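Long-range contact in Rbstp0775 protein (Geobacillus stearothermophilus, PDB 1RZ3), which is of unknown function but belongs to the phosphoribulokinase/uridine kinase family and is probably an ATP-binding kinase: residues F56-R68 / L82-F94. Sequence-based numbering, arbitrary orientation.
Sequences FHMDDHIVERAKR and LQWDVEWLTHQLF
One face of the Trp-84 indole carries the methyl Ile-62 CG2, 3.6 Å from the centroid of the five-membered ring, as a CH-pi contact; Gln-83 CG also packs over the ring. At the edge of the indole, near its plane, lie the carbonyl of Met-58 and, beside CZ2, the carboxylate atom Asp-59 OD1. The Phe-56 ring takes Leu-93 CD1 over one face, 4.1 Å from its centroid. Ile-62 CD1 lies over one face of the Arg-68 guanidinium, whose plane stands 75° from the Gln-83 amide. The indole N-H uses its ring edge: Trp-84 NE1 donates to Met-58 O over 2.9 Å, nearly straight at 168°, from above the carbonyl plane. His-61 N reaches the same oxygen from the other face, so two donors grip it, and the NE1 bond, with Ile-62 CG2 over the ring, holds the indole in its rotation. A phenylalanine in place of Trp-84 would probably leave Met-58 O without its indole donor and the Ile-62 methyl with less ring to lie on. Between the Trp-84 and Phe-56 rings the selenomethionine Met-58, bent at chi2 and at chi3 (-65°), brings CE to 3.8 Å from Leu-89 CD1, tip to tip, and sets SE obliquely beside the Phe-94 ring, a Met-aromatic contact. Past Trp-84, the backbone bond from Val-63 N to Gln-83 O (2.9 Å) ties loop to loop, and a water joins His-61 O to Asp-85 N. Arg-68 CD lies 3.8 Å from Gln-83 CG, while its NE donates to Val-63 O; its NH2 is held by Tyr-108 OH. Asp-85 N-caps helix 86-94 by accepting from Trp-88 N. The contact thus packs this helix against the end of edge strand 53-57 and the loop leaving it, on the parallel sheet of strand order 2-3-1-4-5 that belongs to the P-loop kinase fold.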
loop_
_atom_site.group_PDB
_atom_site.type_symbol
_atom_site.label_atom_id
_atom_site.label_comp_id
_atom_site.label_asym_id
_atom_site.label_seq_id
_atom_site.Cartn_x
_atom_site.Cartn_y
_atom_site.Cartn_z
ATOM N N PHE A 56 -1.022 -7.628 -0.250
ATOM C CA PHE A 56 -1.008 -7.065 1.103
ATOM C C PHE A 56 -1.785 -5.757 1.046
ATOM O O PHE A 56 -1.720 -5.037 0.048
ATOM C CB PHE A 56 0.426 -6.777 1.566
ATOM C CG PHE A 56 1.204 -8.004 1.942
ATOM C CD1 PHE A 56 1.076 -8.562 3.208
ATOM C CD2 PHE A 56 2.053 -8.610 1.023
ATOM C CE1 PHE A 56 1.789 -9.714 3.557
ATOM C CE2 PHE A 56 2.769 -9.758 1.361
ATOM C CZ PHE A 56 2.636 -10.310 2.628
ATOM N N HIS A 57 -2.520 -5.456 2.114
ATOM C CA HIS A 57 -3.316 -4.234 2.196
ATOM C C HIS A 57 -2.823 -3.508 3.444
ATOM O O HIS A 57 -3.038 -3.980 4.559
ATOM C CB HIS A 57 -4.798 -4.591 2.339
ATOM C CG HIS A 57 -5.336 -5.407 1.204
ATOM N ND1 HIS A 57 -5.751 -4.847 0.015
ATOM C CD2 HIS A 57 -5.516 -6.744 1.072
ATOM C CE1 HIS A 57 -6.162 -5.803 -0.801
ATOM N NE2 HIS A 57 -6.030 -6.962 -0.183
HETATM N N MSE A 58 -2.175 -2.361 3.266
HETATM C CA MSE A 58 -1.613 -1.649 4.411
HETATM C C MSE A 58 -2.573 -1.246 5.520
HETATM O O MSE A 58 -2.146 -1.086 6.664
HETATM C CB MSE A 58 -0.814 -0.431 3.950
HETATM C CG MSE A 58 0.386 -0.781 3.071
HETATM SE SE MSE A 58 1.501 -2.211 3.757
HETATM C CE MSE A 58 2.157 -1.332 5.350
ATOM N N ASP A 59 -3.856 -1.081 5.211
ATOM C CA ASP A 59 -4.810 -0.724 6.262
ATOM C C ASP A 59 -4.971 -1.876 7.255
ATOM O O ASP A 59 -5.494 -1.684 8.352
ATOM C CB ASP A 59 -6.173 -0.357 5.676
ATOM C CG ASP A 59 -6.150 0.967 4.939
ATOM O OD1 ASP A 59 -5.490 1.910 5.432
ATOM O OD2 ASP A 59 -6.796 1.071 3.874
ATOM N N ASP A 60 -4.529 -3.071 6.866
ATOM C CA ASP A 60 -4.600 -4.235 7.752
ATOM C C ASP A 60 -3.506 -4.139 8.810
ATOM O O ASP A 60 -3.588 -4.776 9.864
ATOM C CB ASP A 60 -4.331 -5.552 6.998
ATOM C CG ASP A 60 -5.463 -5.970 6.079
ATOM O OD1 ASP A 60 -6.630 -5.653 6.373
ATOM O OD2 ASP A 60 -5.175 -6.648 5.068
ATOM N N HIS A 61 -2.480 -3.339 8.539
ATOM C CA HIS A 61 -1.349 -3.289 9.455
ATOM C C HIS A 61 -1.097 -2.011 10.238
ATOM O O HIS A 61 0.052 -1.613 10.441
ATOM C CB HIS A 61 -0.096 -3.690 8.678
ATOM C CG HIS A 61 -0.279 -4.935 7.868
ATOM N ND1 HIS A 61 -0.516 -6.166 8.445
ATOM C CD2 HIS A 61 -0.332 -5.131 6.530
ATOM C CE1 HIS A 61 -0.710 -7.064 7.495
ATOM N NE2 HIS A 61 -0.604 -6.463 6.324
ATOM N N ILE A 62 -2.173 -1.383 10.689
ATOM C CA ILE A 62 -2.066 -0.164 11.475
ATOM C C ILE A 62 -2.111 -0.516 12.962
ATOM O O ILE A 62 -2.454 -1.646 13.336
ATOM C CB ILE A 62 -3.212 0.810 11.150
ATOM C CG1 ILE A 62 -4.564 0.147 11.433
ATOM C CG2 ILE A 62 -3.122 1.244 9.694
ATOM C CD1 ILE A 62 -5.739 1.079 11.299
ATOM N N VAL A 63 -1.754 0.453 13.800
ATOM C CA VAL A 63 -1.751 0.264 15.243
ATOM C C VAL A 63 -3.136 0.485 15.846
ATOM O O VAL A 63 -4.047 0.959 15.175
ATOM C CB VAL A 63 -0.756 1.227 15.919
ATOM C CG1 VAL A 63 0.647 0.976 15.384
ATOM C CG2 VAL A 63 -1.172 2.675 15.661
ATOM N N GLU A 64 -3.281 0.133 17.121
ATOM C CA GLU A 64 -4.546 0.285 17.841
ATOM C C GLU A 64 -4.937 1.762 17.963
ATOM O O GLU A 64 -4.079 2.643 17.895
ATOM C CB GLU A 64 -4.412 -0.324 19.238
ATOM C CG GLU A 64 -3.266 0.278 20.032
ATOM C CD GLU A 64 -2.949 -0.489 21.298
ATOM O OE1 GLU A 64 -3.815 -0.549 22.197
ATOM O OE2 GLU A 64 -1.826 -1.030 21.391
ATOM N N ARG A 65 -6.229 2.019 18.155
ATOM C CA ARG A 65 -6.737 3.387 18.285
ATOM C C ARG A 65 -5.963 4.191 19.327
ATOM O O ARG A 65 -5.581 5.336 19.087
ATOM C CB ARG A 65 -8.217 3.372 18.678
ATOM C CG ARG A 65 -9.149 2.779 17.637
ATOM C CD ARG A 65 -10.571 2.662 18.176
ATOM N NE ARG A 65 -11.446 1.951 17.248
ATOM C CZ ARG A 65 -12.691 1.572 17.525
ATOM N NH1 ARG A 65 -13.223 1.833 18.713
ATOM N NH2 ARG A 65 -13.408 0.927 16.613
ATOM N N ALA A 66 -5.737 3.581 20.483
ATOM C CA ALA A 66 -5.027 4.233 21.574
ATOM C C ALA A 66 -3.669 4.798 21.171
ATOM O O ALA A 66 -3.156 5.706 21.826
ATOM C CB ALA A 66 -4.861 3.259 22.735
ATOM N N LYS A 67 -3.087 4.275 20.094
ATOM C CA LYS A 67 -1.780 4.749 19.651
ATOM C C LYS A 67 -1.819 5.744 18.493
ATOM O O LYS A 67 -0.805 6.361 18.171
ATOM C CB LYS A 67 -0.887 3.565 19.268
ATOM C CG LYS A 67 -0.524 2.664 20.437
ATOM C CD LYS A 67 0.513 1.625 20.039
ATOM C CE LYS A 67 0.898 0.757 21.228
ATOM N NZ LYS A 67 1.959 -0.229 20.884
ATOM N N ARG A 68 -2.978 5.907 17.870
ATOM C CA ARG A 68 -3.090 6.832 16.748
ATOM C C ARG A 68 -4.194 7.872 16.931
ATOM O O ARG A 68 -4.460 8.665 16.030
ATOM C CB ARG A 68 -3.304 6.045 15.451
ATOM C CG ARG A 68 -4.523 5.147 15.466
ATOM C CD ARG A 68 -4.437 4.086 14.380
ATOM N NE ARG A 68 -5.554 3.152 14.459
ATOM C CZ ARG A 68 -6.766 3.400 13.981
ATOM N NH1 ARG A 68 -7.015 4.553 13.379
ATOM N NH2 ARG A 68 -7.730 2.500 14.115
ATOM N N LEU A 82 2.144 8.070 13.136
ATOM C CA LEU A 82 1.850 7.105 14.188
ATOM C C LEU A 82 0.929 5.952 13.823
ATOM O O LEU A 82 0.989 4.897 14.453
ATOM C CB LEU A 82 1.272 7.838 15.405
ATOM C CG LEU A 82 2.107 9.018 15.915
ATOM C CD1 LEU A 82 1.457 9.594 17.164
ATOM C CD2 LEU A 82 3.532 8.565 16.205
ATOM N N GLN A 83 0.080 6.140 12.818
ATOM C CA GLN A 83 -0.864 5.095 12.431
ATOM C C GLN A 83 -0.194 3.780 12.022
ATOM O O GLN A 83 -0.766 2.698 12.210
ATOM C CB GLN A 83 -1.778 5.595 11.310
ATOM C CG GLN A 83 -2.897 4.624 10.969
ATOM C CD GLN A 83 -4.170 5.332 10.562
ATOM O OE1 GLN A 83 -4.671 6.186 11.292
ATOM N NE2 GLN A 83 -4.705 4.977 9.398
ATOM N N TRP A 84 1.000 3.880 11.444
ATOM C CA TRP A 84 1.770 2.705 11.035
ATOM C C TRP A 84 3.098 2.711 11.779
ATOM O O TRP A 84 3.722 3.762 11.926
ATOM C CB TRP A 84 2.074 2.732 9.531
ATOM C CG TRP A 84 0.911 2.415 8.664
ATOM C CD1 TRP A 84 0.510 1.179 8.246
ATOM C CD2 TRP A 84 -0.046 3.344 8.149
ATOM N NE1 TRP A 84 -0.644 1.280 7.504
ATOM C CE2 TRP A 84 -1.008 2.599 7.428
ATOM C CE3 TRP A 84 -0.188 4.735 8.228
ATOM C CZ2 TRP A 84 -2.097 3.199 6.790
ATOM C CZ3 TRP A 84 -1.273 5.334 7.593
ATOM C CH2 TRP A 84 -2.211 4.565 6.884
ATOM N N ASP A 85 3.522 1.544 12.256
ATOM C CA ASP A 85 4.811 1.428 12.931
ATOM C C ASP A 85 5.750 1.222 11.748
ATOM O O ASP A 85 6.083 0.087 11.384
ATOM C CB ASP A 85 4.840 0.203 13.846
ATOM C CG ASP A 85 6.092 0.141 14.687
ATOM O OD1 ASP A 85 7.139 0.646 14.232
ATOM O OD2 ASP A 85 6.035 -0.428 15.797
ATOM N N VAL A 86 6.144 2.331 11.133
ATOM C CA VAL A 86 6.994 2.314 9.952
ATOM C C VAL A 86 8.249 1.458 10.065
ATOM O O VAL A 86 8.545 0.670 9.169
ATOM C CB VAL A 86 7.392 3.754 9.560
ATOM C CG1 VAL A 86 8.275 3.741 8.327
ATOM C CG2 VAL A 86 6.136 4.578 9.310
ATOM N N GLU A 87 8.976 1.604 11.164
ATOM C CA GLU A 87 10.207 0.845 11.369
ATOM C C GLU A 87 9.972 -0.659 11.523
ATOM O O GLU A 87 10.713 -1.467 10.963
ATOM C CB GLU A 87 10.940 1.398 12.593
ATOM C CG GLU A 87 12.181 0.642 13.001
ATOM C CD GLU A 87 12.814 1.257 14.241
ATOM O OE1 GLU A 87 12.063 1.622 15.173
ATOM O OE2 GLU A 87 14.050 1.372 14.285
ATOM N N TRP A 88 8.949 -1.041 12.281
ATOM C CA TRP A 88 8.657 -2.460 12.468
ATOM C C TRP A 88 8.272 -3.073 11.119
ATOM O O TRP A 88 8.737 -4.164 10.765
ATOM C CB TRP A 88 7.509 -2.653 13.469
ATOM C CG TRP A 88 7.294 -4.091 13.864
ATOM C CD1 TRP A 88 7.922 -4.770 14.870
ATOM C CD2 TRP A 88 6.427 -5.037 13.225
ATOM N NE1 TRP A 88 7.501 -6.079 14.897
ATOM C CE2 TRP A 88 6.584 -6.271 13.897
ATOM C CE3 TRP A 88 5.534 -4.965 12.144
ATOM C CZ2 TRP A 88 5.881 -7.422 13.527
ATOM C CZ3 TRP A 88 4.836 -6.111 11.776
ATOM C CH2 TRP A 88 5.015 -7.324 12.468
ATOM N N LEU A 89 7.433 -2.368 10.360
ATOM C CA LEU A 89 7.001 -2.867 9.053
ATOM C C LEU A 89 8.167 -2.962 8.083
ATOM O O LEU A 89 8.221 -3.873 7.251
ATOM C CB LEU A 89 5.901 -1.972 8.481
ATOM C CG LEU A 89 4.575 -2.149 9.231
ATOM C CD1 LEU A 89 3.631 -1.016 8.883
ATOM C CD2 LEU A 89 3.967 -3.514 8.883
ATOM N N THR A 90 9.110 -2.030 8.184
ATOM C CA THR A 90 10.273 -2.074 7.307
ATOM C C THR A 90 11.043 -3.362 7.604
ATOM O O THR A 90 11.445 -4.087 6.696
ATOM C CB THR A 90 11.227 -0.884 7.554
ATOM O OG1 THR A 90 10.538 0.349 7.311
ATOM C CG2 THR A 90 12.434 -0.978 6.627
ATOM N N HIS A 91 11.239 -3.638 8.889
ATOM C CA HIS A 91 11.972 -4.827 9.329
ATOM C C HIS A 91 11.242 -6.146 9.094
ATOM O O HIS A 91 11.824 -7.106 8.589
ATOM C CB HIS A 91 12.281 -4.735 10.828
ATOM C CG HIS A 91 13.398 -3.800 11.176
ATOM N ND1 HIS A 91 13.489 -2.520 10.670
ATOM C CD2 HIS A 91 14.445 -3.945 12.024
ATOM C CE1 HIS A 91 14.542 -1.917 11.192
ATOM N NE2 HIS A 91 15.140 -2.759 12.017
ATOM N N GLN A 92 9.968 -6.188 9.464
ATOM C CA GLN A 92 9.196 -7.421 9.366
ATOM C C GLN A 92 8.411 -7.685 8.092
ATOM O O GLN A 92 7.943 -8.807 7.878
ATOM C CB GLN A 92 8.259 -7.523 10.572
ATOM C CG GLN A 92 8.987 -7.470 11.911
ATOM C CD GLN A 92 10.143 -8.447 11.984
ATOM O OE1 GLN A 92 10.042 -9.581 11.514
ATOM N NE2 GLN A 92 11.251 -8.015 12.583
ATOM N N LEU A 93 8.248 -6.671 7.251
ATOM C CA LEU A 93 7.512 -6.864 6.011
ATOM C C LEU A 93 8.317 -6.516 4.759
ATOM O O LEU A 93 8.710 -7.396 3.994
ATOM C CB LEU A 93 6.210 -6.046 6.028
ATOM C CG LEU A 93 5.335 -6.080 4.765
ATOM C CD1 LEU A 93 4.923 -7.503 4.456
ATOM C CD2 LEU A 93 4.101 -5.210 4.978
ATOM N N PHE A 94 8.573 -5.230 4.560
ATOM C CA PHE A 94 9.276 -4.782 3.366
ATOM C C PHE A 94 10.634 -5.413 3.083
ATOM O O PHE A 94 10.878 -5.848 1.958
ATOM C CB PHE A 94 9.360 -3.252 3.374
ATOM C CG PHE A 94 8.013 -2.592 3.242
ATOM C CD1 PHE A 94 7.366 -2.545 2.008
ATOM C CD2 PHE A 94 7.358 -2.089 4.359
ATOM C CE1 PHE A 94 6.082 -2.010 1.894
ATOM C CE2 PHE A 94 6.075 -1.552 4.258
ATOM C CZ PHE A 94 5.437 -1.513 3.021
HETATM O O HOH W 1 1.774 -0.732 12.235
#